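Local coordinates for protein trans-isoprenyl diphosphate synthase (Caulobacter crescentus, PDB 3OYR) that probably builds octaprenyl diphosphate, the precursor of the quinone side chain, by adding isopentenyl units to farnesyl diphosphate with the help of divalent metal ions, at residues 100-105 and 113-118; 105-110 and 128-133; 44-49 and 56-61; 37-42 and 65-70. All coordinates share one frame; numbering follows the deposited sequence.

Interaction 1 of 4, residues 100-105 and 113-118; sequences ATLLHD and LRRGKV. With CA (calcium ion), chain E; DMA (dimethylallyl diphosphate), chain G; DMA (dimethylallyl diphosphate), chain D.
The guanidinium groups of Arg-114 and Arg-115 each have one methyl of Leu-102 over a face. CD2 sits over the centre of the Arg-114 guanidinium, 3.8 Å from its CZ, and CD1 covers the Arg-115 guanidinium nearer its rim, 3.6 Å from NH1. Each arginine crosses the leucine at roughly a right angle and turns an edge to a diphosphate. Arg-114 NH1 gives an almost straight bond (169°) of 2.7 Å to O1B of dimethylallyl diphosphate G, while NH2 reaches O3B of the same group along a more bent path (143°) and is also paired with Asp-106. Bends at chi2 and chi3 swing the Arg-114 guanidinium across Leu-102 CD2 and onto ligand G. Arg-115, extended from CG to NE, grips the other ligand, dimethylallyl diphosphate D: NE meets O2B at 2.8 Å and 177°, and NH1 meets O1B at 2.8 Å. Its NH2 turns to Leu-60 O. With an alanine at Arg-115, the terminal phosphate of ligand D would probably lose two donors, and CD1 of Leu-102 its cover. Asp-105 OD2 binds the calcium ion at 2.3 Å, and O2A and O3B of ligand G bind it too, with two waters and Asp-109 completing the site. The hairpin's type I' turn, Arg-114 to Lys-117, thus presents successive arginines to the two ligands of a prenyl-chain synthase. O3B of ligand G is shared by calcium and Arg-114, an arrangement likely to draw negative charge toward the terminal phosphate and consistent with a diphosphate poised to leave.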
# COMPACT_ATOMS: atom_id res chain seq x y z
N ALA B 100 7.58 -0.16 -2.56
CA ALA B 100 6.17 0.02 -2.89
C ALA B 100 5.81 1.48 -3.19
O ALA B 100 5.03 1.76 -4.11
CB ALA B 100 5.31 -0.49 -1.76
N THR B 101 6.36 2.41 -2.40
CA THR B 101 6.07 3.83 -2.60
C THR B 101 6.66 4.31 -3.92
O THR B 101 6.07 5.16 -4.57
CB THR B 101 6.63 4.75 -1.49
OG1 THR B 101 8.06 4.74 -1.54
CG2 THR B 101 6.13 4.33 -0.11
N LEU B 102 7.82 3.77 -4.29
CA LEU B 102 8.40 4.02 -5.62
C LEU B 102 7.49 3.61 -6.77
O LEU B 102 7.28 4.39 -7.71
CB LEU B 102 9.76 3.35 -5.78
CG LEU B 102 10.85 3.78 -4.80
CD1 LEU B 102 12.13 3.03 -5.11
CD2 LEU B 102 11.09 5.31 -4.82
N LEU B 103 6.95 2.39 -6.70
CA LEU B 103 6.08 1.88 -7.74
C LEU B 103 4.85 2.78 -7.88
O LEU B 103 4.49 3.17 -8.98
CB LEU B 103 5.67 0.44 -7.46
CG LEU B 103 6.78 -0.62 -7.64
CD1 LEU B 103 6.33 -1.96 -7.13
CD2 LEU B 103 7.23 -0.73 -9.09
N HIS B 104 4.26 3.15 -6.75
CA HIS B 104 3.09 3.99 -6.73
C HIS B 104 3.42 5.41 -7.16
O HIS B 104 2.68 6.00 -7.97
CB HIS B 104 2.44 3.94 -5.34
CG HIS B 104 1.73 2.65 -5.06
ND1 HIS B 104 0.74 2.54 -4.11
CD2 HIS B 104 1.85 1.43 -5.63
CE1 HIS B 104 0.27 1.31 -4.12
NE2 HIS B 104 0.93 0.61 -5.02
N ASP B 105 4.54 5.95 -6.67
CA ASP B 105 4.87 7.33 -6.96
C ASP B 105 5.25 7.50 -8.44
O ASP B 105 4.83 8.47 -9.06
CB ASP B 105 5.98 7.82 -6.03
CG ASP B 105 6.40 9.25 -6.32
OD1 ASP B 105 5.70 10.20 -5.93
OD2 ASP B 105 7.47 9.43 -6.95
N LEU B 113 11.82 6.58 -16.02
CA LEU B 113 13.05 5.94 -15.63
C LEU B 113 13.19 5.86 -14.10
O LEU B 113 12.88 6.82 -13.39
CB LEU B 113 14.23 6.74 -16.20
CG LEU B 113 15.57 6.01 -16.32
CD1 LEU B 113 15.54 4.97 -17.45
CD2 LEU B 113 16.70 7.01 -16.55
N ARG B 114 13.67 4.73 -13.61
CA ARG B 114 13.89 4.50 -12.19
C ARG B 114 15.03 3.53 -12.03
O ARG B 114 14.98 2.41 -12.56
CB ARG B 114 12.62 3.96 -11.51
CG ARG B 114 12.86 3.47 -10.07
CD ARG B 114 13.13 4.60 -9.10
NE ARG B 114 11.94 5.44 -8.96
CZ ARG B 114 11.89 6.60 -8.31
NH1 ARG B 114 12.97 7.08 -7.69
NH2 ARG B 114 10.74 7.26 -8.26
N ARG B 115 16.06 3.97 -11.30
CA ARG B 115 17.26 3.18 -11.03
C ARG B 115 17.94 2.68 -12.32
O ARG B 115 18.49 1.57 -12.36
CB ARG B 115 16.96 2.01 -10.06
CG ARG B 115 16.57 2.43 -8.64
CD ARG B 115 16.19 1.21 -7.79
NE ARG B 115 15.92 1.57 -6.38
CZ ARG B 115 15.35 0.77 -5.48
NH1 ARG B 115 15.16 1.20 -4.23
NH2 ARG B 115 14.96 -0.47 -5.82
N GLY B 116 17.88 3.50 -13.37
CA GLY B 116 18.57 3.19 -14.62
C GLY B 116 17.77 2.32 -15.59
O GLY B 116 18.18 2.16 -16.74
N LYS B 117 16.66 1.76 -15.12
CA LYS B 117 15.79 0.91 -15.94
C LYS B 117 14.50 1.66 -16.24
O LYS B 117 14.15 2.62 -15.54
CB LYS B 117 15.47 -0.42 -15.24
CG LYS B 117 16.64 -1.43 -15.13
CD LYS B 117 16.11 -2.77 -14.62
CE LYS B 117 17.22 -3.71 -14.12
NZ LYS B 117 16.69 -4.78 -13.20
N VAL B 118 13.79 1.21 -17.26
CA VAL B 118 12.44 1.70 -17.57
C VAL B 118 11.55 1.45 -16.35
O VAL B 118 11.71 0.43 -15.67
CB VAL B 118 11.88 0.99 -18.85
CG1 VAL B 118 11.83 -0.54 -18.67
CG2 VAL B 118 10.53 1.53 -19.25
CA CA E . 8.50 11.03 -8.22
C1 DMA G . 8.78 11.36 -3.38
O1 DMA G . 9.87 12.11 -3.90
C2 DMA G . 8.79 9.92 -3.78
C3 DMA G . 8.49 8.93 -2.93
C4 DMA G . 8.10 9.15 -1.50
C5 DMA G . 8.54 7.54 -3.46
PA DMA G . 10.18 12.37 -5.48
O1A DMA G . 11.02 13.61 -5.47
O2A DMA G . 8.96 12.27 -6.34
O3A DMA G . 11.15 11.10 -5.73
PB DMA G . 11.78 10.63 -7.15
O1B DMA G . 12.66 9.53 -6.63
O2B DMA G . 12.48 11.85 -7.70
O3B DMA G . 10.63 10.20 -8.03
C1 DMA D . 13.92 7.88 -3.99
O1 DMA D . 14.73 7.36 -2.93
C2 DMA D . 12.85 8.39 -3.10
C3 DMA D . 12.83 9.65 -2.66
C4 DMA D . 13.80 10.70 -3.13
C5 DMA D . 11.75 10.01 -1.68
PA DMA D . 16.30 7.04 -3.00
O1A DMA D . 16.81 6.56 -1.66
O2A DMA D . 17.01 8.23 -3.59
O3A DMA D . 16.20 5.84 -4.08
PB DMA D . 17.03 4.44 -4.16
O1B DMA D . 16.36 3.50 -3.18
O2B DMA D . 16.70 4.13 -5.61
O3B DMA D . 18.48 4.70 -3.85
O HOH W 1 9.40 12.74 -9.81
O HOH W 2 8.36 9.64 -10.07

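Interaction 2 of 4, residues 105-110 and 128-133; sequences DDVVDG and QSVLVG. With CA (calcium ion), chain E; DMA (dimethylallyl diphosphate), chain G.
Between 105-110 and 128-133 the nearest CA atoms are those of Val-107 and Ser-129, 7.5 Å apart, near the C-terminal end of helix 87-109 and close to the start of helix 126-147. The contact is small and apolar. Val-107 points at the second helix and spreads its two methyls over neighbouring residues: CG2 meets Ser-129 CB at 3.7 Å, and CG1 comes to 4.3 Å from Val-130 CG2. The valine's chi1 of 166° sets CG1 anti to the backbone N, which leaves CG2 beside that N and facing the serine. Leu-122 of the second subunit also packs on Val-107, so this seam lies next to the dimer interface.

The same helix carries calcium ligands on another side. Asp-109 OD1 binds the ion at 2.4 Å, one turn beyond Asp-105, while its OD2 pairs with Lys-256. Asp-106 is second shell: its OD1 accepts a 2.8 Å hydrogen bond from water 2, itself on the metal. The three aspartates make up the DDxxD motif of this family. Asp-105 and Asp-109 reach the ion directly; Asp-106 acts through water 2 and Arg-114. One turn of helix thus supplies both protein ligands of this calcium, through which it holds the diphosphate of ligand G, while its far side packs on apolar atoms.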
# COMPACT_ATOMS: atom_id res chain seq x y z
N ASP B 105 4.54 5.95 -6.67
CA ASP B 105 4.87 7.33 -6.96
C ASP B 105 5.25 7.50 -8.44
O ASP B 105 4.83 8.47 -9.06
CB ASP B 105 5.98 7.82 -6.03
CG ASP B 105 6.40 9.25 -6.32
OD1 ASP B 105 5.70 10.20 -5.93
OD2 ASP B 105 7.47 9.43 -6.95
N ASP B 106 5.98 6.54 -9.00
CA ASP B 106 6.29 6.57 -10.44
C ASP B 106 5.07 6.49 -11.35
O ASP B 106 5.05 7.13 -12.41
CB ASP B 106 7.27 5.46 -10.84
CG ASP B 106 8.71 5.78 -10.45
OD1 ASP B 106 9.08 6.98 -10.38
OD2 ASP B 106 9.47 4.82 -10.22
N VAL B 107 4.05 5.73 -10.93
CA VAL B 107 2.79 5.67 -11.67
C VAL B 107 2.04 7.01 -11.60
O VAL B 107 1.49 7.49 -12.60
CB VAL B 107 1.89 4.51 -11.15
CG1 VAL B 107 0.46 4.62 -11.65
CG2 VAL B 107 2.47 3.19 -11.57
N VAL B 108 2.02 7.60 -10.41
CA VAL B 108 1.33 8.87 -10.16
C VAL B 108 2.00 10.02 -10.93
O VAL B 108 1.34 10.79 -11.64
CB VAL B 108 1.25 9.13 -8.63
CG1 VAL B 108 0.94 10.59 -8.32
CG2 VAL B 108 0.20 8.21 -8.02
N ASP B 109 3.32 10.10 -10.83
CA ASP B 109 4.07 11.17 -11.48
C ASP B 109 4.25 10.99 -13.00
O ASP B 109 4.59 11.94 -13.70
CB ASP B 109 5.43 11.29 -10.82
CG ASP B 109 5.38 12.03 -9.51
OD1 ASP B 109 6.41 12.01 -8.79
OD2 ASP B 109 4.33 12.63 -9.20
N GLY B 110 4.04 9.77 -13.49
CA GLY B 110 4.30 9.44 -14.89
C GLY B 110 5.78 9.38 -15.29
O GLY B 110 6.11 9.62 -16.45
N GLN B 128 -0.81 -3.25 -12.61
CA GLN B 128 0.09 -4.24 -12.03
C GLN B 128 1.16 -3.64 -11.13
O GLN B 128 1.45 -4.21 -10.07
CB GLN B 128 0.71 -5.17 -13.09
CG GLN B 128 -0.27 -6.16 -13.79
CD GLN B 128 -0.85 -7.27 -12.89
OE1 GLN B 128 -0.92 -7.13 -11.67
NE2 GLN B 128 -1.28 -8.37 -13.50
N SER B 129 1.71 -2.49 -11.52
CA SER B 129 2.60 -1.71 -10.65
C SER B 129 1.98 -1.36 -9.31
O SER B 129 2.57 -1.58 -8.24
CB SER B 129 3.04 -0.42 -11.33
OG SER B 129 4.33 -0.57 -11.88
N VAL B 130 0.76 -0.84 -9.37
CA VAL B 130 0.00 -0.54 -8.15
C VAL B 130 -0.20 -1.78 -7.30
O VAL B 130 0.12 -1.76 -6.11
CB VAL B 130 -1.32 0.17 -8.50
CG1 VAL B 130 -2.32 0.15 -7.33
CG2 VAL B 130 -1.01 1.59 -8.90
N LEU B 131 -0.68 -2.86 -7.91
CA LEU B 131 -0.97 -4.12 -7.20
C LEU B 131 0.25 -4.82 -6.59
O LEU B 131 0.16 -5.35 -5.47
CB LEU B 131 -1.78 -5.07 -8.09
CG LEU B 131 -3.17 -4.62 -8.58
CD1 LEU B 131 -3.79 -5.67 -9.51
CD2 LEU B 131 -4.12 -4.30 -7.43
N VAL B 132 1.37 -4.81 -7.29
CA VAL B 132 2.63 -5.36 -6.76
C VAL B 132 3.15 -4.50 -5.60
O VAL B 132 3.63 -5.03 -4.59
CB VAL B 132 3.70 -5.57 -7.86
CG1 VAL B 132 5.05 -6.00 -7.25
CG2 VAL B 132 3.22 -6.64 -8.87
N GLY B 133 2.99 -3.19 -5.72
CA GLY B 133 3.21 -2.30 -4.58
C GLY B 133 2.37 -2.71 -3.39
O GLY B 133 2.91 -2.86 -2.29
CA CA E . 8.50 11.03 -8.22
C1 DMA G . 8.78 11.36 -3.38
O1 DMA G . 9.87 12.11 -3.90
C2 DMA G . 8.79 9.92 -3.78
C3 DMA G . 8.49 8.93 -2.93
C4 DMA G . 8.10 9.15 -1.50
C5 DMA G . 8.54 7.54 -3.46
PA DMA G . 10.18 12.37 -5.48
O1A DMA G . 11.02 13.61 -5.47
O2A DMA G . 8.96 12.27 -6.34
O3A DMA G . 11.15 11.10 -5.73
PB DMA G . 11.78 10.63 -7.15
O1B DMA G . 12.66 9.53 -6.63
O2B DMA G . 12.48 11.85 -7.70
O3B DMA G . 10.63 10.20 -8.03
O HOH W 2 8.36 9.64 -10.07
O HOH W 1 9.40 12.74 -9.81

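Interaction 3 of 4, residues 44-49 and 56-61; sequences DRMQSD and LAEHLI
Where helix 25-45 runs out, Met-46 turns its side chain onto helix 52-61, and this one residue makes every close contact between 44-49 and 56-61. CB faces Ala-57 CB at 4.3 Å. Further out, SD rests 4.0 Å from Glu-58 CB, the two side chains crossing at a slant. The methyl goes furthest: CE meets Ile-61 tip to tip, 3.8 Å from CD1 and equally near CG2, so it rests astride the two branches of the isoleucine. A chi1 of 67° places CG between the backbone N and the carbonyl carbon, and the chain then runs out to SD before bending at chi3 (105°), which turns CE onto Ile-61. The contact spans a helix-loop-helix connection at the start of the alpha-helical isoprenoid synthase fold: residues 46-51 link two helices, and the methionine ties the beginning of that link to the second helix. Replacing Met-46 with an alanine would probably open a gap beside Ile-61 and Glu-58, since only the CB contact with Ala-57 would remain. Just before it, Arg-45 NE forms a salt bridge with Asp-44 OD1 at 3.0 Å, the donor approaching the carboxylate from its anti side and 24° out of its plane; Glu-146 on helix 126-147 takes a second bond from Arg-45. On its other sides helix 52-61 is covered by helices 87-109 and 126-147, through Leu-56 and Leu-60. Ser-48 OG reaches across to Glu-165 of the second subunit.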
# COMPACT_ATOMS: atom_id res chain seq x y z
N ASP B 44 13.67 -13.46 -0.46
CA ASP B 44 12.71 -14.46 -0.00
C ASP B 44 11.25 -14.00 -0.06
O ASP B 44 10.37 -14.77 -0.46
CB ASP B 44 13.06 -14.89 1.44
CG ASP B 44 12.15 -16.02 1.95
OD1 ASP B 44 11.52 -15.85 3.02
OD2 ASP B 44 12.08 -17.08 1.32
N ARG B 45 10.99 -12.77 0.38
CA ARG B 45 9.60 -12.32 0.54
C ARG B 45 9.06 -11.72 -0.74
O ARG B 45 7.86 -11.47 -0.85
CB ARG B 45 9.44 -11.34 1.71
CG ARG B 45 9.86 -11.89 3.06
CD ARG B 45 9.22 -13.25 3.37
NE ARG B 45 9.90 -13.88 4.51
CZ ARG B 45 9.47 -13.80 5.77
NH1 ARG B 45 8.37 -13.12 6.05
NH2 ARG B 45 10.16 -14.40 6.74
N MET B 46 9.93 -11.49 -1.71
CA MET B 46 9.44 -11.04 -3.00
C MET B 46 8.90 -12.21 -3.84
O MET B 46 8.38 -11.99 -4.93
CB MET B 46 10.46 -10.18 -3.75
CG MET B 46 11.72 -10.88 -4.22
SD MET B 46 12.60 -9.82 -5.39
CE MET B 46 13.96 -9.19 -4.48
N GLN B 47 9.02 -13.43 -3.33
CA GLN B 47 8.54 -14.63 -4.03
C GLN B 47 7.02 -14.83 -3.92
O GLN B 47 6.41 -14.57 -2.88
CB GLN B 47 9.27 -15.88 -3.53
CG GLN B 47 10.82 -15.82 -3.59
CD GLN B 47 11.37 -15.48 -4.99
OE1 GLN B 47 10.95 -16.05 -5.99
NE2 GLN B 47 12.33 -14.55 -5.04
N SER B 48 6.42 -15.28 -5.01
CA SER B 48 4.99 -15.61 -5.06
C SER B 48 4.75 -16.60 -6.19
O SER B 48 5.48 -16.58 -7.19
CB SER B 48 4.16 -14.36 -5.33
OG SER B 48 2.79 -14.66 -5.31
N ASP B 49 3.72 -17.44 -6.04
CA ASP B 49 3.29 -18.36 -7.11
C ASP B 49 2.74 -17.60 -8.32
O ASP B 49 2.80 -18.09 -9.44
CB ASP B 49 2.23 -19.33 -6.59
CG ASP B 49 2.73 -20.19 -5.45
OD1 ASP B 49 1.93 -20.48 -4.53
OD2 ASP B 49 3.92 -20.57 -5.46
N LEU B 56 8.04 -8.32 -11.62
CA LEU B 56 7.96 -6.86 -11.48
C LEU B 56 8.81 -6.33 -10.32
O LEU B 56 9.52 -5.32 -10.46
CB LEU B 56 6.50 -6.40 -11.35
CG LEU B 56 6.11 -4.93 -11.62
CD1 LEU B 56 4.63 -4.79 -11.90
CD2 LEU B 56 6.46 -4.01 -10.45
N ALA B 57 8.75 -7.03 -9.19
CA ALA B 57 9.48 -6.64 -7.99
C ALA B 57 11.00 -6.67 -8.17
O ALA B 57 11.68 -5.69 -7.83
CB ALA B 57 9.07 -7.52 -6.81
N GLU B 58 11.53 -7.77 -8.69
CA GLU B 58 12.97 -7.89 -8.93
C GLU B 58 13.46 -6.92 -10.00
O GLU B 58 14.60 -6.48 -9.93
CB GLU B 58 13.38 -9.33 -9.30
CG GLU B 58 14.85 -9.64 -8.97
CD GLU B 58 15.51 -10.62 -9.94
OE1 GLU B 58 15.03 -11.77 -10.05
OE2 GLU B 58 16.52 -10.24 -10.58
N HIS B 59 12.61 -6.57 -10.96
CA HIS B 59 12.99 -5.58 -11.96
C HIS B 59 13.41 -4.28 -11.24
O HIS B 59 14.44 -3.69 -11.57
CB HIS B 59 11.86 -5.34 -12.94
CG HIS B 59 12.09 -4.20 -13.90
ND1 HIS B 59 12.68 -4.37 -15.13
CD2 HIS B 59 11.78 -2.88 -13.81
CE1 HIS B 59 12.75 -3.21 -15.75
NE2 HIS B 59 12.21 -2.29 -14.97
N LEU B 60 12.64 -3.88 -10.22
CA LEU B 60 12.95 -2.68 -9.43
C LEU B 60 14.04 -2.88 -8.36
O LEU B 60 14.99 -2.09 -8.28
CB LEU B 60 11.68 -2.08 -8.81
CG LEU B 60 11.84 -0.75 -8.05
CD1 LEU B 60 12.62 0.28 -8.86
CD2 LEU B 60 10.49 -0.17 -7.69
N ILE B 61 13.89 -3.92 -7.54
CA ILE B 61 14.78 -4.17 -6.43
C ILE B 61 16.21 -4.50 -6.88
O ILE B 61 17.17 -3.88 -6.41
CB ILE B 61 14.21 -5.26 -5.48
CG1 ILE B 61 12.89 -4.80 -4.84
CG2 ILE B 61 15.24 -5.63 -4.40
CD1 ILE B 61 12.00 -5.98 -4.27

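Interaction 4 of 4, residues 37-42 and 65-70; sequences GVNRLI and GKRLRP. With DMA (dimethylallyl diphosphate), chain D.
Val-38 turns CG1 anti to its backbone nitrogen (chi1 176°), and this methyl meets Pro-70 CB at 4.1 Å, the two side chains crossing at about a right angle. Asn-39 lies at the edge of the Arg-67 guanidinium and near its plane, but its OD1 stays 4.5 Å from NE, too far for a hydrogen bond. The guanidinium has closer partners: NH2 bonds to Ile-61 O, and NH1 to Gly-64 O. The contact joins helix 25-45 to the first turn of helix 68-79, with Arg-67 at the N-cap position, and Ala-91 and Glu-95 of helix 87-109 pack alongside Val-38 and Pro-70. In this synthase fold the loop before helix 68-79 is part of a diphosphate pocket. Lys-66 donates its backbone N to O3B of ligand D at 2.9 Å, and its side chain, bent at chi3 and chi4, curls back so that NZ bonds to O3B as well and to O2A at 3.0 Å. Arg-69 comes from the helix's first turn: NH1 meets O1A at 2.8 Å and 175°, with the oxygen in the guanidinium plane. His-98 and Arg-115 bind the same ligand.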
# COMPACT_ATOMS: atom_id res chain seq x y z
N GLY B 37 21.80 -10.58 5.76
CA GLY B 37 20.54 -11.07 6.30
C GLY B 37 19.29 -10.37 5.76
O GLY B 37 18.27 -11.01 5.48
N VAL B 38 19.39 -9.04 5.62
CA VAL B 38 18.29 -8.20 5.14
C VAL B 38 17.99 -8.53 3.68
O VAL B 38 16.82 -8.72 3.29
CB VAL B 38 18.64 -6.68 5.34
CG1 VAL B 38 17.59 -5.79 4.77
CG2 VAL B 38 18.83 -6.38 6.82
N ASN B 39 19.04 -8.64 2.88
CA ASN B 39 18.92 -9.00 1.45
C ASN B 39 18.38 -10.41 1.23
O ASN B 39 17.65 -10.66 0.28
CB ASN B 39 20.27 -8.82 0.74
CG ASN B 39 20.74 -7.35 0.74
OD1 ASN B 39 19.93 -6.43 0.82
ND2 ASN B 39 22.05 -7.15 0.67
N ARG B 40 18.74 -11.34 2.11
CA ARG B 40 18.16 -12.67 2.08
C ARG B 40 16.64 -12.62 2.31
O ARG B 40 15.90 -13.34 1.67
CB ARG B 40 18.81 -13.55 3.15
CG ARG B 40 18.37 -15.01 3.06
CD ARG B 40 18.92 -15.84 4.22
NE ARG B 40 20.39 -15.81 4.25
CZ ARG B 40 21.12 -15.21 5.19
NH1 ARG B 40 22.44 -15.25 5.13
NH2 ARG B 40 20.53 -14.57 6.19
N LEU B 41 16.20 -11.78 3.26
CA LEU B 41 14.76 -11.62 3.55
C LEU B 41 14.05 -10.99 2.35
O LEU B 41 12.96 -11.42 1.95
CB LEU B 41 14.57 -10.78 4.81
CG LEU B 41 14.92 -11.61 6.06
CD1 LEU B 41 15.18 -10.72 7.29
CD2 LEU B 41 13.78 -12.62 6.30
N ILE B 42 14.70 -10.00 1.77
CA ILE B 42 14.13 -9.30 0.61
C ILE B 42 13.86 -10.28 -0.53
O ILE B 42 12.70 -10.41 -0.96
CB ILE B 42 14.98 -8.08 0.19
CG1 ILE B 42 14.89 -6.99 1.28
CG2 ILE B 42 14.48 -7.50 -1.11
CD1 ILE B 42 15.91 -5.83 1.13
N GLY B 65 19.80 0.79 -6.05
CA GLY B 65 19.21 1.49 -4.92
C GLY B 65 20.22 1.50 -3.80
O GLY B 65 20.91 0.52 -3.58
N LYS B 66 20.28 2.61 -3.07
CA LYS B 66 21.34 2.81 -2.08
C LYS B 66 21.08 2.09 -0.77
O LYS B 66 21.99 1.99 0.05
CB LYS B 66 21.56 4.30 -1.84
CG LYS B 66 22.00 5.08 -3.07
CD LYS B 66 22.07 6.59 -2.77
CE LYS B 66 20.69 7.21 -2.45
NZ LYS B 66 19.84 7.25 -3.69
N ARG B 67 19.85 1.62 -0.56
CA ARG B 67 19.48 0.88 0.64
C ARG B 67 19.70 1.66 1.93
O ARG B 67 19.93 1.07 2.99
CB ARG B 67 20.19 -0.48 0.69
CG ARG B 67 19.91 -1.33 -0.55
CD ARG B 67 18.48 -1.91 -0.49
NE ARG B 67 18.30 -2.94 -1.50
CZ ARG B 67 17.97 -2.69 -2.77
NH1 ARG B 67 17.75 -1.45 -3.18
NH2 ARG B 67 17.86 -3.70 -3.63
N LEU B 68 19.61 2.99 1.84
CA LEU B 68 19.86 3.87 3.00
C LEU B 68 18.87 3.62 4.12
O LEU B 68 19.24 3.63 5.30
CB LEU B 68 19.83 5.35 2.61
CG LEU B 68 20.85 5.83 1.57
CD1 LEU B 68 20.85 7.33 1.45
CD2 LEU B 68 22.27 5.34 1.88
N ARG B 69 17.63 3.37 3.74
CA ARG B 69 16.61 3.12 4.75
C ARG B 69 16.84 1.87 5.60
O ARG B 69 16.89 2.02 6.84
CB ARG B 69 15.21 3.24 4.17
CG ARG B 69 14.85 4.67 3.82
CD ARG B 69 13.85 4.62 2.70
NE ARG B 69 13.61 5.91 2.09
CZ ARG B 69 14.30 6.38 1.06
NH1 ARG B 69 15.31 5.68 0.53
NH2 ARG B 69 13.99 7.57 0.57
N PRO B 70 17.03 0.66 4.98
CA PRO B 70 17.41 -0.50 5.83
C PRO B 70 18.74 -0.33 6.55
O PRO B 70 18.88 -0.83 7.68
CB PRO B 70 17.47 -1.70 4.86
CG PRO B 70 17.45 -1.11 3.47
CD PRO B 70 16.74 0.22 3.60
C1 DMA D . 13.92 7.88 -3.99
O1 DMA D . 14.73 7.36 -2.93
C2 DMA D . 12.85 8.39 -3.10
C3 DMA D . 12.83 9.65 -2.66
C4 DMA D . 13.80 10.70 -3.13
C5 DMA D . 11.75 10.01 -1.68
PA DMA D . 16.30 7.04 -3.00
O1A DMA D . 16.81 6.56 -1.66
O2A DMA D . 17.01 8.23 -3.59
O3A DMA D . 16.20 5.84 -4.08
PB DMA D . 17.03 4.44 -4.16
O1B DMA D . 16.36 3.50 -3.18
O2B DMA D . 16.70 4.13 -5.61
O3B DMA D . 18.48 4.70 -3.85

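How the interactions relate
Along the chain, interaction 3 (44-49 with 56-61) is nested inside the loop closed by interaction 4 (37-42 with 65-70), and both use helix 25-45; interactions 1 and 2 follow and interleave on helix 87-109, sharing Asp-105. Centres of 1 and 2 are 8 Å apart, tied by a hydrogen bond from His-104 NE2 to Val-130 O; 1 and 3 are 14 Å apart, 3 and 4 are 13 Å, and 2 and 4 are 21 Å apart without touching. Helix 52-61 of interaction 3 touches all the others. Interactions 1 and 2 share calcium and ligand G, whereas 1 and 4 share ligand D, so interaction 1 bridges the two diphosphate sites.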